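Local coordinates for Ctr9 protein (Myceliophthora thermophila, PDB 6AF0) that probably binds the RNA polymerase II complex, as a helical-repeat scaffold subunit of the Paf1 transcription elongation complex, at residues P30-S38 / F65-G73; Q81-C92 / S128-F139. All coordinates share one frame; numbering follows the deposited sequence.

Interaction 1 of 2, residues P30-S38 / F65-G73; sequences PDDPTELCS and FAIEMLLRG
Pro-33 and Cys-37 draw level with Phe-65 and Met-69, where a loop and the first turn of a helix lie along a second helix. The axes of the helical parts, 34-38 and 65-73, run nearly parallel at 18° and 10.1 Å apart, and the nearest CA atoms are those of Cys-37 and Met-69, 6.1 Å apart. No hydrogen bond crosses the contact.

Pro-33 crosses Phe-65 at about a right angle and sets its CG-CD edge on the ring, CD over the centre of one face, 3.5 Å from the centroid and 9° off the normal, a CH-pi contact suited to the polarised C-H groups beside a proline nitrogen. Tyr-57 of helix 47-59 also meets the Phe-65 ring, with the planes steeply inclined. Were Phe-65 an alanine, the Pro-33 ring is likely to lose the aromatic face beneath it, and a gap would probably open beside Tyr-57. Just before the proline, Asp-32 makes a capping bond at the start of helix 34-42: its OD2 accepts from Thr-34 N at 2.9 Å and also from Thr-34 OG1, which reaches it from above the carboxylate plane.

Two helices running the same way with an intervening one, 47-59, packed against both is consistent with the stacked helical hairpins of tetratricopeptide-like arrays. The long side chains of Phe-65, Met-69 and Arg-72 bridge the spacing, while the short Cys-37 suits the place where the CA atoms come nearest. Cys-37 turns SG to Met-69 CG, 3.5 Å away, while Leu-36 and Met-69 both reach Val-53 of the intervening helix.

One turn on, Arg-72 extends from its helix and then bends at chi3 (-37°), which lays the guanidinium over Cys-37: Cys-37 CB stands above one face, offset from its centre, 3.3 Å from Arg-72 CZ. Ser-38 OG lies in plane at the guanidinium edge, 3.6 Å from Arg-72 NH1, and Glu-41 offers the arginine a long, weak ion pair.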
loop_
_atom_site.group_PDB
_atom_site.type_symbol
_atom_site.label_atom_id
_atom_site.label_comp_id
_atom_site.label_asym_id
_atom_site.label_seq_id
_atom_site.Cartn_x
_atom_site.Cartn_y
_atom_site.Cartn_z
ATOM N N PRO A 30 -23.558 -22.778 63.519
ATOM C CA PRO A 30 -23.262 -21.498 64.153
ATOM C C PRO A 30 -22.763 -20.505 63.137
ATOM O O PRO A 30 -22.070 -20.891 62.218
ATOM C CB PRO A 30 -22.128 -21.847 65.129
ATOM C CG PRO A 30 -22.357 -23.292 65.464
ATOM C CD PRO A 30 -22.887 -23.907 64.203
ATOM N N ASP A 31 -23.093 -19.236 63.313
ATOM C CA ASP A 31 -22.640 -18.189 62.392
ATOM C C ASP A 31 -21.123 -18.033 62.466
ATOM O O ASP A 31 -20.498 -17.627 61.483
ATOM C CB ASP A 31 -23.350 -16.867 62.685
ATOM C CG ASP A 31 -24.856 -17.040 62.783
ATOM O OD1 ASP A 31 -25.444 -17.711 61.902
ATOM O OD2 ASP A 31 -25.457 -16.540 63.753
ATOM N N ASP A 32 -20.542 -18.354 63.632
ATOM C CA ASP A 32 -19.081 -18.372 63.809
ATOM C C ASP A 32 -18.632 -19.628 64.573
ATOM O O ASP A 32 -19.184 -19.943 65.632
ATOM C CB ASP A 32 -18.593 -17.109 64.507
ATOM C CG ASP A 32 -17.094 -16.881 64.321
ATOM O OD1 ASP A 32 -16.681 -15.802 63.843
ATOM O OD2 ASP A 32 -16.313 -17.783 64.656
ATOM N N PRO A 33 -17.639 -20.360 64.014
ATOM C CA PRO A 33 -17.142 -21.620 64.576
ATOM C C PRO A 33 -16.017 -21.504 65.613
ATOM O O PRO A 33 -15.583 -22.533 66.133
ATOM C CB PRO A 33 -16.582 -22.329 63.342
ATOM C CG PRO A 33 -16.062 -21.213 62.489
ATOM C CD PRO A 33 -17.021 -20.080 62.698
ATOM N N THR A 34 -15.539 -20.286 65.880
ATOM C CA THR A 34 -14.398 -20.057 66.776
ATOM C C THR A 34 -14.619 -20.666 68.146
ATOM O O THR A 34 -13.748 -21.326 68.696
ATOM C CB THR A 34 -14.122 -18.563 66.964
ATOM O OG1 THR A 34 -15.371 -17.864 67.038
ATOM C CG2 THR A 34 -13.280 -18.009 65.795
ATOM N N GLU A 35 -15.796 -20.449 68.692
ATOM C CA GLU A 35 -16.158 -21.072 69.945
ATOM C C GLU A 35 -16.086 -22.590 69.847
ATOM O O GLU A 35 -15.530 -23.261 70.701
ATOM C CB GLU A 35 -17.571 -20.670 70.321
ATOM C CG GLU A 35 -18.039 -21.259 71.635
ATOM C CD GLU A 35 -19.442 -20.841 71.964
ATOM O OE1 GLU A 35 -19.670 -20.439 73.134
ATOM O OE2 GLU A 35 -20.312 -20.895 71.049
ATOM N N LEU A 36 -16.684 -23.131 68.808
ATOM C CA LEU A 36 -16.734 -24.566 68.641
ATOM C C LEU A 36 -15.321 -25.107 68.585
ATOM O O LEU A 36 -15.029 -26.137 69.177
ATOM C CB LEU A 36 -17.505 -24.920 67.370
ATOM C CG LEU A 36 -17.589 -26.408 67.069
ATOM C CD1 LEU A 36 -18.351 -27.139 68.151
ATOM C CD2 LEU A 36 -18.249 -26.617 65.727
ATOM N N CYS A 37 -14.454 -24.401 67.867
ATOM C CA CYS A 37 -13.041 -24.750 67.795
ATOM C C CYS A 37 -12.429 -24.844 69.188
ATOM O O CYS A 37 -11.770 -25.833 69.523
ATOM C CB CYS A 37 -12.278 -23.709 66.983
ATOM S SG CYS A 37 -12.442 -23.871 65.204
ATOM N N SER A 38 -12.649 -23.802 69.986
ATOM C CA SER A 38 -12.212 -23.780 71.384
ATOM C C SER A 38 -12.741 -24.974 72.156
ATOM O O SER A 38 -11.990 -25.631 72.851
ATOM C CB SER A 38 -12.658 -22.497 72.085
ATOM O OG SER A 38 -11.896 -21.376 71.660
ATOM N N PHE A 65 -14.179 -20.743 57.333
ATOM C CA PHE A 65 -14.536 -21.433 58.555
ATOM C C PHE A 65 -13.945 -22.841 58.608
ATOM O O PHE A 65 -13.254 -23.225 59.582
ATOM C CB PHE A 65 -16.059 -21.491 58.687
ATOM C CG PHE A 65 -16.693 -20.171 59.069
ATOM C CD1 PHE A 65 -18.063 -20.017 59.006
ATOM C CD2 PHE A 65 -15.923 -19.088 59.490
ATOM C CE1 PHE A 65 -18.658 -18.830 59.352
ATOM C CE2 PHE A 65 -16.519 -17.889 59.825
ATOM C CZ PHE A 65 -17.888 -17.763 59.762
ATOM N N ALA A 66 -14.209 -23.602 57.554
ATOM C CA ALA A 66 -13.699 -24.957 57.455
ATOM C C ALA A 66 -12.165 -25.002 57.484
ATOM O O ALA A 66 -11.584 -25.875 58.128
ATOM C CB ALA A 66 -14.233 -25.612 56.203
ATOM N N ILE A 67 -11.515 -24.057 56.808
ATOM C CA ILE A 67 -10.052 -23.965 56.861
ATOM C C ILE A 67 -9.542 -23.739 58.295
ATOM O O ILE A 67 -8.660 -24.465 58.782
ATOM C CB ILE A 67 -9.519 -22.844 55.959
ATOM C CG1 ILE A 67 -9.890 -23.129 54.491
ATOM C CG2 ILE A 67 -8.003 -22.703 56.120
ATOM C CD1 ILE A 67 -9.418 -22.097 53.473
ATOM N N GLU A 68 -10.115 -22.729 58.952
ATOM C CA GLU A 68 -9.753 -22.339 60.322
ATOM C C GLU A 68 -9.908 -23.499 61.288
ATOM O O GLU A 68 -9.005 -23.781 62.069
ATOM C CB GLU A 68 -10.618 -21.171 60.808
ATOM C CG GLU A 68 -10.123 -19.768 60.440
ATOM C CD GLU A 68 -10.109 -19.476 58.942
ATOM O OE1 GLU A 68 -9.658 -20.337 58.151
ATOM O OE2 GLU A 68 -10.529 -18.360 58.557
ATOM N N MET A 69 -11.055 -24.163 61.231
ATOM C CA MET A 69 -11.274 -25.363 62.024
ATOM C C MET A 69 -10.166 -26.387 61.797
ATOM O O MET A 69 -9.526 -26.825 62.742
ATOM C CB MET A 69 -12.615 -25.983 61.688
ATOM C CG MET A 69 -13.781 -25.224 62.253
ATOM S SD MET A 69 -15.196 -26.287 62.541
ATOM C CE MET A 69 -14.501 -27.607 63.498
ATOM N N LEU A 70 -9.909 -26.747 60.551
ATOM C CA LEU A 70 -8.914 -27.770 60.275
ATOM C C LEU A 70 -7.504 -27.303 60.617
ATOM O O LEU A 70 -6.633 -28.126 60.878
ATOM C CB LEU A 70 -8.974 -28.227 58.823
ATOM C CG LEU A 70 -10.301 -28.835 58.378
ATOM C CD1 LEU A 70 -10.132 -29.369 56.967
ATOM C CD2 LEU A 70 -10.797 -29.918 59.321
ATOM N N LEU A 71 -7.273 -25.994 60.620
ATOM C CA LEU A 71 -5.969 -25.443 61.029
ATOM C C LEU A 71 -5.706 -25.730 62.500
ATOM O O LEU A 71 -4.632 -26.189 62.893
ATOM C CB LEU A 71 -5.927 -23.930 60.784
ATOM C CG LEU A 71 -4.779 -23.382 59.939
ATOM C CD1 LEU A 71 -4.710 -24.069 58.587
ATOM C CD2 LEU A 71 -4.953 -21.884 59.743
ATOM N N ARG A 72 -6.722 -25.459 63.301
ATOM C CA ARG A 72 -6.659 -25.669 64.733
ATOM C C ARG A 72 -6.620 -27.157 65.081
ATOM O O ARG A 72 -5.803 -27.580 65.903
ATOM C CB ARG A 72 -7.859 -25.000 65.387
ATOM C CG ARG A 72 -7.812 -25.034 66.905
ATOM C CD ARG A 72 -8.802 -24.074 67.542
ATOM N NE ARG A 72 -8.962 -22.806 66.833
ATOM C CZ ARG A 72 -9.605 -21.743 67.314
ATOM N NH1 ARG A 72 -10.168 -21.764 68.518
ATOM N NH2 ARG A 72 -9.698 -20.648 66.575
ATOM N N GLY A 73 -7.510 -27.932 64.459
ATOM C CA GLY A 73 -7.503 -29.391 64.574
ATOM C C GLY A 73 -6.137 -29.983 64.243
ATOM O O GLY A 73 -5.691 -30.929 64.891
#

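Interaction 2 of 2, residues Q81-C92 / S128-F139; sequences QREKLGIITCIC and SLNDASRINPAF
Leu-85 and Ile-88 press on Ala-132 and its neighbours where helices 82-92 and 128-135 pack antiparallel at 154°, their axes 8.3 Å apart. Ala-132 suits this close approach, its methyl meeting Ile-88 CG2 at 3.5 Å and Thr-89 CG2 beside it. Ile-88 sends CG2 anti to its backbone N, which carries that methyl over the helix backbone of Ser-128 and Ala-132.

With CG likewise opposite its own N (chi1 165°), Leu-85 splays two methyls: CD1 lies against Ala-132, and CD2 over the centre of the Phe-139 ring, 4.1 Å from the centroid, as a CH-pi contact. The Thr-89 methyl CG2 comes instead to the ring edge, 3.9 Å from Phe-139 CD2, so one aromatic is held over one face and at an edge. At one end Ile-135 lays CG2 on Gln-81 CB (3.7 Å); at the other, Cys-92 SG meets Leu-129 CB.

Helices 82-101 and 118-135 thus form an antiparallel pair like those of helical-repeat arrays. Ser-128 OG bonds back to Leu-124 O in its own helix. With no hydrogen bond between the segments, their cohesion rests on the shape fit of branched aliphatic side chains around an alanine and a phenylalanine.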
loop_
_atom_site.group_PDB
_atom_site.type_symbol
_atom_site.label_atom_id
_atom_site.label_comp_id
_atom_site.label_asym_id
_atom_site.label_seq_id
_atom_site.Cartn_x
_atom_site.Cartn_y
_atom_site.Cartn_z
ATOM N N GLN A 81 -0.234 -38.461 63.422
ATOM C CA GLN A 81 -0.149 -38.008 62.025
ATOM C C GLN A 81 -1.024 -38.813 61.046
ATOM O O GLN A 81 -0.950 -38.595 59.837
ATOM C CB GLN A 81 1.301 -38.084 61.518
ATOM C CG GLN A 81 2.368 -37.476 62.419
ATOM C CD GLN A 81 2.898 -38.456 63.454
ATOM O OE1 GLN A 81 2.687 -39.668 63.351
ATOM N NE2 GLN A 81 3.605 -37.935 64.456
ATOM N N ARG A 82 -1.844 -39.732 61.552
ATOM C CA ARG A 82 -2.633 -40.621 60.688
ATOM C C ARG A 82 -3.892 -39.952 60.152
ATOM O O ARG A 82 -4.211 -40.074 58.964
ATOM C CB ARG A 82 -2.972 -41.931 61.411
ATOM C CG ARG A 82 -1.756 -42.683 61.959
ATOM C CD ARG A 82 -0.475 -42.340 61.197
ATOM N NE ARG A 82 0.631 -43.271 61.411
ATOM C CZ ARG A 82 1.780 -43.246 60.727
ATOM N NH1 ARG A 82 1.994 -42.346 59.762
ATOM N NH2 ARG A 82 2.724 -44.136 61.001
ATOM N N GLU A 83 -4.601 -39.242 61.021
ATOM C CA GLU A 83 -5.667 -38.353 60.559
ATOM C C GLU A 83 -5.146 -36.938 60.403
ATOM O O GLU A 83 -5.772 -36.141 59.711
ATOM C CB GLU A 83 -6.859 -38.368 61.515
ATOM C CG GLU A 83 -8.125 -37.625 61.056
ATOM C CD GLU A 83 -8.829 -38.283 59.881
ATOM O OE1 GLU A 83 -8.748 -39.515 59.743
ATOM O OE2 GLU A 83 -9.475 -37.577 59.082
ATOM N N LYS A 84 -4.014 -36.612 61.029
ATOM C CA LYS A 84 -3.364 -35.335 60.730
ATOM C C LYS A 84 -3.156 -35.262 59.204
ATOM O O LYS A 84 -3.488 -34.260 58.555
ATOM C CB LYS A 84 -2.029 -35.192 61.455
ATOM C CG LYS A 84 -1.764 -33.807 62.032
ATOM C CD LYS A 84 -0.305 -33.378 61.922
ATOM C CE LYS A 84 -0.116 -31.982 62.505
ATOM N NZ LYS A 84 1.270 -31.479 62.312
ATOM N N LEU A 85 -2.633 -36.355 58.645
ATOM C CA LEU A 85 -2.490 -36.515 57.198
ATOM C C LEU A 85 -3.779 -36.165 56.475
ATOM O O LEU A 85 -3.780 -35.398 55.526
ATOM C CB LEU A 85 -2.101 -37.954 56.864
ATOM C CG LEU A 85 -2.272 -38.359 55.399
ATOM C CD1 LEU A 85 -1.246 -37.661 54.518
ATOM C CD2 LEU A 85 -2.159 -39.863 55.259
ATOM N N GLY A 86 -4.872 -36.761 56.929
ATOM C CA GLY A 86 -6.201 -36.439 56.403
ATOM C C GLY A 86 -6.499 -34.945 56.373
ATOM O O GLY A 86 -6.557 -34.335 55.322
ATOM N N ILE A 87 -6.679 -34.348 57.537
ATOM C CA ILE A 87 -7.022 -32.928 57.610
ATOM C C ILE A 87 -6.030 -32.020 56.854
ATOM O O ILE A 87 -6.436 -31.068 56.212
ATOM C CB ILE A 87 -7.269 -32.450 59.070
ATOM C CG1 ILE A 87 -6.152 -32.886 60.024
ATOM C CG2 ILE A 87 -8.599 -32.978 59.591
ATOM C CD1 ILE A 87 -4.977 -31.930 60.084
ATOM N N ILE A 88 -4.744 -32.332 56.898
ATOM C CA ILE A 88 -3.753 -31.529 56.186
ATOM C C ILE A 88 -4.023 -31.602 54.665
ATOM O O ILE A 88 -3.870 -30.621 53.951
ATOM C CB ILE A 88 -2.292 -31.959 56.516
ATOM C CG1 ILE A 88 -1.934 -31.707 57.991
ATOM C CG2 ILE A 88 -1.291 -31.204 55.658
ATOM C CD1 ILE A 88 -1.643 -30.262 58.367
ATOM N N THR A 89 -4.409 -32.771 54.166
ATOM C CA THR A 89 -4.775 -32.916 52.741
ATOM C C THR A 89 -6.058 -32.129 52.405
ATOM O O THR A 89 -6.127 -31.410 51.404
ATOM C CB THR A 89 -4.969 -34.392 52.299
ATOM O OG1 THR A 89 -6.006 -35.006 53.068
ATOM C CG2 THR A 89 -3.691 -35.188 52.448
ATOM N N CYS A 90 -7.070 -32.262 53.248
ATOM C CA CYS A 90 -8.241 -31.435 53.117
ATOM C C CYS A 90 -7.869 -29.964 53.148
ATOM O O CYS A 90 -8.370 -29.196 52.344
ATOM C CB CYS A 90 -9.220 -31.723 54.225
ATOM S SG CYS A 90 -10.803 -30.936 53.936
ATOM N N ILE A 91 -6.982 -29.565 54.053
ATOM C CA ILE A 91 -6.558 -28.166 54.109
ATOM C C ILE A 91 -6.091 -27.755 52.722
ATOM O O ILE A 91 -6.557 -26.764 52.158
ATOM C CB ILE A 91 -5.448 -27.910 55.165
ATOM C CG1 ILE A 91 -6.078 -27.796 56.556
ATOM C CG2 ILE A 91 -4.659 -26.626 54.868
ATOM C CD1 ILE A 91 -5.068 -27.758 57.692
ATOM N N CYS A 92 -5.177 -28.546 52.179
ATOM C CA CYS A 92 -4.556 -28.265 50.894
ATOM C C CYS A 92 -5.623 -28.038 49.827
ATOM O O CYS A 92 -5.591 -27.045 49.104
ATOM C CB CYS A 92 -3.639 -29.426 50.524
ATOM S SG CYS A 92 -3.047 -29.378 48.838
ATOM N N SER A 128 0.967 -26.757 52.879
ATOM C CA SER A 128 0.093 -27.806 53.443
ATOM C C SER A 128 0.304 -29.147 52.754
ATOM O O SER A 128 0.483 -30.190 53.367
ATOM C CB SER A 128 -1.375 -27.426 53.305
ATOM O OG SER A 128 -1.613 -26.162 53.877
ATOM N N LEU A 129 0.268 -29.104 51.448
ATOM C CA LEU A 129 0.622 -30.256 50.642
ATOM C C LEU A 129 1.965 -30.869 51.010
ATOM O O LEU A 129 2.091 -32.086 51.108
ATOM C CB LEU A 129 0.676 -29.818 49.199
ATOM C CG LEU A 129 1.288 -30.688 48.109
ATOM C CD1 LEU A 129 0.473 -31.946 47.877
ATOM C CD2 LEU A 129 1.289 -29.790 46.888
ATOM N N ASN A 130 2.973 -30.027 51.182
ATOM C CA ASN A 130 4.281 -30.501 51.626
ATOM C C ASN A 130 4.222 -31.134 53.013
ATOM O O ASN A 130 4.797 -32.196 53.227
ATOM C CB ASN A 130 5.312 -29.387 51.541
ATOM C CG ASN A 130 5.788 -29.175 50.114
ATOM O OD1 ASN A 130 5.442 -28.197 49.464
ATOM N ND2 ASN A 130 6.560 -30.120 49.608
ATOM N N ASP A 131 3.472 -30.520 53.926
ATOM C CA ASP A 131 3.271 -31.093 55.267
ATOM C C ASP A 131 2.671 -32.489 55.182
ATOM O O ASP A 131 3.145 -33.415 55.818
ATOM C CB ASP A 131 2.352 -30.222 56.145
ATOM C CG ASP A 131 2.810 -28.749 56.244
ATOM O OD1 ASP A 131 3.999 -28.421 55.999
ATOM O OD2 ASP A 131 1.949 -27.903 56.575
ATOM N N ALA A 132 1.607 -32.620 54.405
ATOM C CA ALA A 132 0.938 -33.903 54.227
ATOM C C ALA A 132 1.821 -34.932 53.542
ATOM O O ALA A 132 1.764 -36.086 53.891
ATOM C CB ALA A 132 -0.352 -33.725 53.448
ATOM N N SER A 133 2.625 -34.527 52.563
ATOM C CA SER A 133 3.499 -35.483 51.830
ATOM C C SER A 133 4.696 -35.959 52.668
ATOM O O SER A 133 5.179 -37.082 52.494
ATOM C CB SER A 133 3.981 -34.904 50.488
ATOM O OG SER A 133 4.435 -33.576 50.628
ATOM N N ARG A 134 5.165 -35.091 53.569
ATOM C CA ARG A 134 6.163 -35.467 54.572
ATOM C C ARG A 134 5.625 -36.558 55.492
ATOM O O ARG A 134 6.380 -37.406 55.959
ATOM C CB ARG A 134 6.608 -34.248 55.395
ATOM C CG ARG A 134 7.458 -33.249 54.601
ATOM C CD ARG A 134 7.764 -31.966 55.367
ATOM N NE ARG A 134 7.813 -32.209 56.805
ATOM C CZ ARG A 134 7.059 -31.594 57.718
ATOM N NH1 ARG A 134 6.183 -30.653 57.367
ATOM N NH2 ARG A 134 7.200 -31.910 59.007
ATOM N N ILE A 135 4.321 -36.532 55.745
ATOM C CA ILE A 135 3.663 -37.584 56.504
ATOM C C ILE A 135 3.499 -38.796 55.606
ATOM O O ILE A 135 3.964 -39.865 55.961
ATOM C CB ILE A 135 2.289 -37.159 57.054
ATOM C CG1 ILE A 135 2.434 -35.896 57.919
ATOM C CG2 ILE A 135 1.657 -38.319 57.800
ATOM C CD1 ILE A 135 1.223 -35.530 58.761
ATOM N N ASN A 136 2.814 -38.643 54.498
ATOM C CA ASN A 136 2.669 -39.761 53.614
ATOM C C ASN A 136 2.702 -39.333 52.195
ATOM O O ASN A 136 1.686 -39.117 51.587
ATOM C CB ASN A 136 1.384 -40.503 53.891
ATOM C CG ASN A 136 1.346 -41.828 53.211
ATOM O OD1 ASN A 136 2.114 -42.081 52.306
ATOM N ND2 ASN A 136 0.457 -42.679 53.642
ATOM N N PRO A 137 3.875 -39.285 51.631
ATOM C CA PRO A 137 3.976 -38.989 50.228
ATOM C C PRO A 137 3.278 -40.173 49.687
ATOM O O PRO A 137 3.042 -41.077 50.459
ATOM C CB PRO A 137 5.450 -39.166 49.980
ATOM C CG PRO A 137 5.813 -40.296 50.861
ATOM C CD PRO A 137 4.852 -40.299 52.016
ATOM N N ALA A 138 2.857 -40.175 48.446
ATOM C CA ALA A 138 2.188 -41.364 47.999
ATOM C C ALA A 138 0.929 -41.686 48.777
ATOM O O ALA A 138 0.698 -42.813 49.152
ATOM C CB ALA A 138 3.141 -42.527 48.088
ATOM N N PHE A 139 0.126 -40.674 49.031
ATOM C CA PHE A 139 -1.256 -40.847 49.389
ATOM C C PHE A 139 -1.995 -40.328 48.162
ATOM O O PHE A 139 -1.866 -39.173 47.825
ATOM C CB PHE A 139 -1.510 -39.959 50.587
ATOM C CG PHE A 139 -2.866 -40.077 51.159
ATOM C CD1 PHE A 139 -3.469 -41.285 51.273
ATOM C CD2 PHE A 139 -3.523 -38.966 51.597
ATOM C CE1 PHE A 139 -4.720 -41.390 51.806
ATOM C CE2 PHE A 139 -4.775 -39.056 52.130
ATOM C CZ PHE A 139 -5.376 -40.274 52.235
#

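In the fold
Both interactions lie near one end of the elongated chain, with centres about 19 Å apart, and they follow one another in series. They hold different helices, yet meet through Leu-70: this residue of the helix in interaction 1 packs on Ile-87, Cys-90 and Ile-91 of helix 82-101, joining the two contacts into one layered stack. Interaction 2 is the more buried, built mostly from aliphatic groups at a close antiparallel crossing, and another protein chain packs beside Thr-89 and Phe-139. Interaction 1 joins more widely spaced, nearly parallel helices, mixes a buried proline, cysteine and methionine with an arginine and capping aspartate nearer solvent, and is touched by no other chain of the assembly.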